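PDB 3KE6: protein Rv1364c/MT1410 from Mycobacterium tuberculosis, which probably regulates sigma-factor activity, joining an RsbU-like PP2C-type phosphatase domain to an RsbW-like anti-sigma factor kinase domain. Local coordinates for residues Ala39-Val44 / Asp234-Leu239; Val73-Glu78 / Asn246-Leu251; Gly189-Pro194 / Ala200-Phe205. One frame throughout, in Å; residues are numbered along the deposited sequence.

Contact 1 (Ala39-Val44 / Asp234-Leu239); sequences AAEYLV and DTLELL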
# COMPACT_ATOMS: atom_id res chain seq x y z
N ALA A 39 5.05 -2.86 -0.82
CA ALA A 39 6.24 -2.02 -0.78
C ALA A 39 6.41 -1.32 -2.11
O ALA A 39 6.05 -1.85 -3.17
CB ALA A 39 7.47 -2.88 -0.49
N ALA A 40 7.02 -0.13 -2.06
CA ALA A 40 7.25 0.68 -3.25
C ALA A 40 8.59 1.39 -3.17
O ALA A 40 8.92 2.01 -2.17
CB ALA A 40 6.13 1.69 -3.42
N GLU A 41 9.33 1.33 -4.27
CA GLU A 41 10.62 1.98 -4.40
C GLU A 41 10.74 2.62 -5.79
O GLU A 41 10.26 2.05 -6.78
CB GLU A 41 11.71 0.95 -4.21
CG GLU A 41 13.07 1.54 -3.94
CD GLU A 41 13.95 0.63 -3.10
OE1 GLU A 41 13.47 0.15 -2.03
OE2 GLU A 41 15.11 0.41 -3.49
N TYR A 42 11.38 3.78 -5.87
CA TYR A 42 11.52 4.45 -7.14
C TYR A 42 12.71 5.40 -7.24
O TYR A 42 13.20 5.91 -6.24
CB TYR A 42 10.24 5.20 -7.48
CG TYR A 42 9.94 6.39 -6.59
CD1 TYR A 42 9.49 6.22 -5.28
CD2 TYR A 42 10.09 7.68 -7.06
CE1 TYR A 42 9.21 7.31 -4.47
CE2 TYR A 42 9.80 8.78 -6.25
CZ TYR A 42 9.37 8.59 -4.96
OH TYR A 42 9.09 9.67 -4.16
N LEU A 43 13.16 5.60 -8.48
CA LEU A 43 14.23 6.52 -8.81
C LEU A 43 13.74 7.41 -9.95
O LEU A 43 12.91 6.99 -10.77
CB LEU A 43 15.46 5.76 -9.26
CG LEU A 43 16.04 4.76 -8.26
CD1 LEU A 43 15.22 3.49 -8.22
CD2 LEU A 43 17.49 4.46 -8.60
N VAL A 44 14.27 8.62 -10.00
CA VAL A 44 13.88 9.60 -11.00
C VAL A 44 15.11 10.02 -11.79
O VAL A 44 16.06 10.54 -11.22
CB VAL A 44 13.20 10.81 -10.32
CG1 VAL A 44 13.31 12.05 -11.17
CG2 VAL A 44 11.73 10.50 -10.03
N ASP A 234 16.00 -5.20 -2.19
CA ASP A 234 17.25 -5.86 -2.59
C ASP A 234 17.33 -6.15 -4.08
O ASP A 234 18.39 -6.00 -4.69
CB ASP A 234 17.49 -7.14 -1.78
CG ASP A 234 17.77 -6.86 -0.32
OD1 ASP A 234 18.41 -5.82 -0.03
OD2 ASP A 234 17.37 -7.67 0.54
N THR A 235 16.21 -6.57 -4.65
CA THR A 235 16.11 -6.70 -6.10
C THR A 235 16.60 -5.44 -6.78
O THR A 235 17.52 -5.49 -7.61
CB THR A 235 14.66 -6.94 -6.53
OG1 THR A 235 14.35 -8.33 -6.41
CG2 THR A 235 14.45 -6.51 -7.96
N LEU A 236 16.01 -4.31 -6.42
CA LEU A 236 16.27 -3.06 -7.14
C LEU A 236 17.71 -2.56 -6.99
O LEU A 236 18.30 -2.06 -7.95
CB LEU A 236 15.27 -1.97 -6.73
CG LEU A 236 15.25 -0.72 -7.62
CD1 LEU A 236 13.82 -0.26 -7.88
CD2 LEU A 236 16.09 0.42 -7.01
N GLU A 237 18.28 -2.72 -5.80
CA GLU A 237 19.62 -2.20 -5.49
C GLU A 237 20.76 -3.08 -6.00
O GLU A 237 21.85 -2.57 -6.29
CB GLU A 237 19.74 -1.93 -3.98
CG GLU A 237 18.79 -0.80 -3.51
CD GLU A 237 18.48 -0.84 -2.02
OE1 GLU A 237 19.44 -0.84 -1.21
OE2 GLU A 237 17.26 -0.86 -1.67
N LEU A 238 20.54 -4.38 -6.13
CA LEU A 238 21.49 -5.25 -6.82
C LEU A 238 21.38 -5.06 -8.34
O LEU A 238 22.40 -4.97 -9.03
CB LEU A 238 21.30 -6.72 -6.44
CG LEU A 238 21.78 -7.08 -5.03
CD1 LEU A 238 21.22 -8.41 -4.55
CD2 LEU A 238 23.29 -7.09 -4.99
N LEU A 239 20.16 -4.99 -8.87
CA LEU A 239 19.99 -4.74 -10.31
C LEU A 239 20.69 -3.46 -10.78
O LEU A 239 21.19 -3.41 -11.90
CB LEU A 239 18.51 -4.67 -10.70
CG LEU A 239 17.67 -5.94 -10.91
CD1 LEU A 239 16.52 -5.61 -11.86
CD2 LEU A 239 18.47 -7.11 -11.44
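Leu43 and Leu236 form the close-packed apolar part of this strand-on-helix contact. Leu43 CD1 comes to 3.4 Å from Leu236 CD2 and 4.0 Å from Leu236 CD1, the two chains sliding past each other in opposite directions. Leu236 carries its CG opposite the backbone N (chi1 -168°), which sends both methyls out from the helix to the strand. The segment axes approach to 9.8 Å at 23°, so the helix runs nearly along the strand. Glu41 and Leu43, two residues apart and both directed at the helix, touch Leu236.

Glu41 is buried and extended beyond CG; its OE2 lies 3.7 Å from Leu236 CD2 and 3.1 Å from Glu237 OE2, two acceptors without a hydrogen bond. The loose, solvent-facing margin is at Glu237, partly exposed and crossing Glu41 at about a right angle, carboxylate planes 37° apart. Its OE2 accepts a hydrogen bond from Ser233 and has a weak, long ion pair with Arg390.

Helix 227-241 lies against strand 36-43 through a leucine pair with two acids beside it. Bringing these acids together would be costly if both were charged and might shift an ionisation, which Ser233 and, weakly, Arg390 offset for Glu237.

Contact 2 (Val73-Glu78 / Asn246-Leu251); sequences VGHGVE and NDDVTL. With MN (manganese (II) ion), chain F.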
# COMPACT_ATOMS: atom_id res chain seq x y z
N VAL A 73 5.80 9.07 -21.79
CA VAL A 73 6.97 9.24 -22.67
C VAL A 73 7.74 10.54 -22.40
O VAL A 73 7.13 11.59 -22.23
CB VAL A 73 6.62 9.17 -24.20
CG1 VAL A 73 6.12 7.78 -24.58
CG2 VAL A 73 5.58 10.22 -24.57
N GLY A 74 9.07 10.44 -22.32
CA GLY A 74 9.97 11.61 -22.41
C GLY A 74 10.15 12.53 -21.20
O GLY A 74 9.86 13.73 -21.30
N HIS A 75 10.66 11.97 -20.10
CA HIS A 75 10.83 12.70 -18.81
C HIS A 75 12.12 13.55 -18.66
O HIS A 75 13.21 12.96 -18.52
CB HIS A 75 10.81 11.72 -17.64
CG HIS A 75 11.48 12.24 -16.40
ND1 HIS A 75 12.30 11.45 -15.62
CD2 HIS A 75 11.48 13.47 -15.82
CE1 HIS A 75 12.76 12.17 -14.60
NE2 HIS A 75 12.27 13.39 -14.70
N GLY A 76 12.03 14.89 -18.64
CA GLY A 76 10.80 15.66 -18.91
C GLY A 76 10.11 16.30 -17.71
O GLY A 76 9.42 15.62 -16.92
N VAL A 77 10.29 17.61 -17.58
CA VAL A 77 9.42 18.43 -16.74
C VAL A 77 7.99 18.29 -17.27
O VAL A 77 7.06 18.07 -16.51
CB VAL A 77 9.84 19.94 -16.72
CG1 VAL A 77 10.41 20.39 -18.08
CG2 VAL A 77 8.68 20.83 -16.28
N GLU A 78 7.86 18.40 -18.59
CA GLU A 78 6.59 18.19 -19.29
C GLU A 78 5.99 16.82 -19.01
O GLU A 78 4.77 16.69 -18.92
CB GLU A 78 6.79 18.35 -20.81
CG GLU A 78 7.04 19.78 -21.27
CD GLU A 78 7.45 19.88 -22.75
OE1 GLU A 78 8.38 19.15 -23.18
OE2 GLU A 78 6.85 20.71 -23.48
N ASN A 246 19.20 4.85 -16.42
CA ASN A 246 19.06 5.95 -17.40
C ASN A 246 17.63 6.44 -17.70
O ASN A 246 17.47 7.36 -18.51
CB ASN A 246 19.78 5.59 -18.70
CG ASN A 246 19.07 4.51 -19.51
OD1 ASN A 246 17.87 4.23 -19.31
ND2 ASN A 246 19.80 3.90 -20.45
N ASP A 247 16.61 5.84 -17.09
CA ASP A 247 15.21 6.26 -17.24
C ASP A 247 14.68 6.44 -15.82
O ASP A 247 15.43 6.36 -14.84
CB ASP A 247 14.41 5.19 -18.05
CG ASP A 247 13.03 5.69 -18.54
OD1 ASP A 247 12.72 6.88 -18.30
OD2 ASP A 247 12.23 4.91 -19.14
N ASP A 248 13.39 6.72 -15.69
CA ASP A 248 12.73 6.60 -14.40
C ASP A 248 12.63 5.11 -14.06
O ASP A 248 12.55 4.28 -14.97
CB ASP A 248 11.33 7.21 -14.46
CG ASP A 248 11.36 8.70 -14.71
OD1 ASP A 248 12.05 9.41 -13.95
OD2 ASP A 248 10.70 9.16 -15.66
N VAL A 249 12.67 4.78 -12.77
CA VAL A 249 12.52 3.40 -12.31
C VAL A 249 11.53 3.34 -11.14
O VAL A 249 11.62 4.11 -10.18
CB VAL A 249 13.86 2.73 -11.89
CG1 VAL A 249 13.65 1.23 -11.61
CG2 VAL A 249 14.91 2.91 -12.96
N THR A 250 10.57 2.43 -11.26
CA THR A 250 9.51 2.31 -10.30
C THR A 250 9.26 0.85 -10.13
O THR A 250 9.09 0.14 -11.11
CB THR A 250 8.22 3.01 -10.78
OG1 THR A 250 8.54 4.31 -11.29
CG2 THR A 250 7.21 3.13 -9.64
N LEU A 251 9.27 0.41 -8.88
CA LEU A 251 8.97 -0.98 -8.54
C LEU A 251 7.94 -0.99 -7.41
O LEU A 251 8.09 -0.31 -6.40
CB LEU A 251 10.25 -1.71 -8.16
CG LEU A 251 10.11 -3.13 -7.62
CD1 LEU A 251 9.42 -4.05 -8.60
CD2 LEU A 251 11.49 -3.64 -7.28
MN MN F . 10.35 4.50 -19.40
O HOH W 1 10.69 6.68 -19.59
O HOH W 2 10.59 4.67 -17.20
O HOH W 3 10.67 4.29 -21.57
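Beside the manganese centre of the PP2C-type phosphatase domain, His75 from the loop before helix 77-95 meets Asp248 from the approach to strand 249-256. The His75 side chain leaves with CG opposite the backbone N (chi1 157°), which carries the imidazole to the acid. His75 ND1 stands 2.6 Å from Asp248 OD1 and 2.8 Å from Asp248 OD2. Ring and carboxylate planes are 23° apart, and OD1 approaches the ring obliquely. Asp248 OD1 also takes a hydrogen bond from the backbone N of Ala45, and OD2 one from the backbone N of Gly53, so this buried carboxylate is fixed from loops outside the contact.

The preceding residue belongs to the first metal shell. Asp247 OD2 binds manganese at 1.9 Å, and three waters lie at 2.2 Å from the ion; Asp71 and Asp188 complete the site. Asp247 OD1 points off the metal and accepts a weak hydrogen bond from Asp248 N (2.7 Å). A second manganese ion lies about 5 Å from the side chain of Asp248 (nearest atoms).

On the other segment, a cis peptide joins His75 to Gly76, the N-cap residue of the helix. Chemically, adjacent acids divide the work: Asp247 ligates the metal, while the Asp248 carboxylate, held by two backbone N-H groups, lies against His75, and its backbone N reaches the non-ligating oxygen of Asp247, consistent with a second-shell position.

Contact 3 (Gly189-Pro194 / Ala200-Phe205); sequences GLIERP and ASTAEF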
# COMPACT_ATOMS: atom_id res chain seq x y z
N GLY A 189 12.34 1.11 -16.99
CA GLY A 189 13.62 1.57 -16.46
C GLY A 189 14.35 0.49 -15.69
O GLY A 189 15.57 0.48 -15.65
N LEU A 190 13.59 -0.42 -15.10
CA LEU A 190 14.18 -1.48 -14.29
C LEU A 190 14.92 -2.49 -15.15
O LEU A 190 15.96 -3.01 -14.75
CB LEU A 190 13.10 -2.18 -13.47
CG LEU A 190 13.55 -3.11 -12.35
CD1 LEU A 190 14.57 -2.45 -11.40
CD2 LEU A 190 12.33 -3.56 -11.59
N ILE A 191 14.40 -2.77 -16.34
CA ILE A 191 14.99 -3.80 -17.18
C ILE A 191 15.77 -3.28 -18.39
O ILE A 191 16.51 -4.04 -18.99
CB ILE A 191 13.96 -4.87 -17.60
CG1 ILE A 191 12.74 -4.24 -18.28
CG2 ILE A 191 13.53 -5.68 -16.36
CD1 ILE A 191 11.78 -5.27 -18.86
N GLU A 192 15.61 -2.00 -18.74
CA GLU A 192 16.39 -1.38 -19.83
C GLU A 192 17.54 -0.56 -19.25
O GLU A 192 17.61 0.65 -19.43
CB GLU A 192 15.51 -0.50 -20.71
CG GLU A 192 14.29 -1.21 -21.25
CD GLU A 192 13.95 -0.80 -22.67
OE1 GLU A 192 12.99 -0.00 -22.85
OE2 GLU A 192 14.64 -1.29 -23.61
N ARG A 193 18.44 -1.26 -18.56
CA ARG A 193 19.59 -0.64 -17.89
C ARG A 193 20.75 -0.51 -18.89
O ARG A 193 20.87 -1.33 -19.80
CB ARG A 193 20.01 -1.50 -16.68
CG ARG A 193 18.84 -1.80 -15.72
CD ARG A 193 19.19 -2.81 -14.62
NE ARG A 193 19.10 -4.21 -15.06
CZ ARG A 193 20.11 -5.08 -15.08
NH1 ARG A 193 21.34 -4.73 -14.69
NH2 ARG A 193 19.90 -6.32 -15.51
N PRO A 194 21.60 0.53 -18.73
CA PRO A 194 22.78 0.72 -19.57
C PRO A 194 23.61 -0.56 -19.76
O PRO A 194 23.81 -1.31 -18.79
CB PRO A 194 23.60 1.79 -18.83
CG PRO A 194 22.68 2.45 -17.90
CD PRO A 194 21.45 1.62 -17.74
N ALA A 200 18.32 -10.58 -21.65
CA ALA A 200 19.25 -10.88 -20.56
C ALA A 200 18.84 -10.17 -19.26
O ALA A 200 18.87 -10.76 -18.16
CB ALA A 200 20.65 -10.48 -20.95
N SER A 201 18.49 -8.90 -19.39
CA SER A 201 18.15 -8.05 -18.26
C SER A 201 16.80 -8.44 -17.65
O SER A 201 16.62 -8.40 -16.43
CB SER A 201 18.12 -6.60 -18.73
OG SER A 201 18.01 -5.70 -17.65
N THR A 202 15.86 -8.84 -18.51
CA THR A 202 14.60 -9.45 -18.08
C THR A 202 14.86 -10.71 -17.24
O THR A 202 14.35 -10.83 -16.13
CB THR A 202 13.66 -9.79 -19.29
OG1 THR A 202 12.47 -9.00 -19.20
CG2 THR A 202 13.27 -11.27 -19.33
N ALA A 203 15.67 -11.63 -17.76
CA ALA A 203 15.96 -12.90 -17.08
C ALA A 203 16.76 -12.73 -15.78
O ALA A 203 16.77 -13.63 -14.94
CB ALA A 203 16.67 -13.86 -18.01
N GLU A 204 17.43 -11.59 -15.61
CA GLU A 204 18.25 -11.34 -14.42
C GLU A 204 17.37 -10.86 -13.27
O GLU A 204 17.56 -11.25 -12.12
CB GLU A 204 19.33 -10.30 -14.72
CG GLU A 204 20.41 -10.24 -13.64
CD GLU A 204 21.42 -9.12 -13.86
OE1 GLU A 204 21.76 -8.83 -15.05
OE2 GLU A 204 21.88 -8.55 -12.84
N PHE A 205 16.43 -9.99 -13.60
CA PHE A 205 15.43 -9.53 -12.67
C PHE A 205 14.68 -10.74 -12.10
O PHE A 205 14.59 -10.90 -10.89
CB PHE A 205 14.51 -8.53 -13.41
CG PHE A 205 13.32 -8.05 -12.62
CD1 PHE A 205 13.32 -8.00 -11.23
CD2 PHE A 205 12.19 -7.61 -13.30
CE1 PHE A 205 12.20 -7.55 -10.53
CE2 PHE A 205 11.07 -7.15 -12.61
CZ PHE A 205 11.07 -7.12 -11.23
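Ser201 OG, opposite its backbone N (chi1 -171°) and thereby directed at the loop, is the hub between loop and helix. It donates to Ile191 O at 2.6 Å, meeting the oxygen from 35° above the carbonyl plane, and receives a weak bond from Arg193 NH2 at 2.9 Å. The same NH2 donates to Glu204 OE1 at 3.2 Å in a salt bridge with an N-H...O angle of 157°. Glu204 OE1 lies close to the guanidinium plane but is met from above the carboxylate plane. Leu190 O and Ser201 O border the guanidinium edge in its plane.

Beside this network, Leu190 CD2 sits over one face of the Phe205 ring, 4.0 Å from its centroid, in a CH-pi contact offset toward the rim. Ile191 CG2 touches Phe205 CD2 at 3.9 Å, while Ile191 CD1 runs alongside Thr202 to reach its OG1 at 3.8 Å.

Further out, Arg196 forms a second salt bridge with Glu204 OE1, and Tyr186 meets Phe205 edge-to-face. Phe205 also packs on Thr235 and Leu239 of helix 227-241. This pattern marks a loop folded back on the helix it leads into: residues following the manganese ligand Asp188 turn against helix 198-212 in the PP2C-type domain.

Contacts 1 and 2 share a sheet: strands 36-43 and 249-256 are antiparallel neighbours, with probable hydrogen bonds from Leu43 N to Val249 O (2.7 Å) and from Leu251 N to Glu41 O (2.8 Å). Their centres are about 15 Å apart. Contact 3 lies about 12 Å from contact 1, centre to centre, and its Phe205 CE1 packs at 3.6 Å on Thr235 CG2 of helix 227-241. It joins contact 2 where Leu190 CD1 is 3.8 Å from Val249 CG1. Only contact 2 includes a metal ligand; the side chains of Ile191 and Leu43 are about 9 and 11 Å from a manganese ion (nearest atoms), so contacts 3 and 1 belong to the surrounding scaffold.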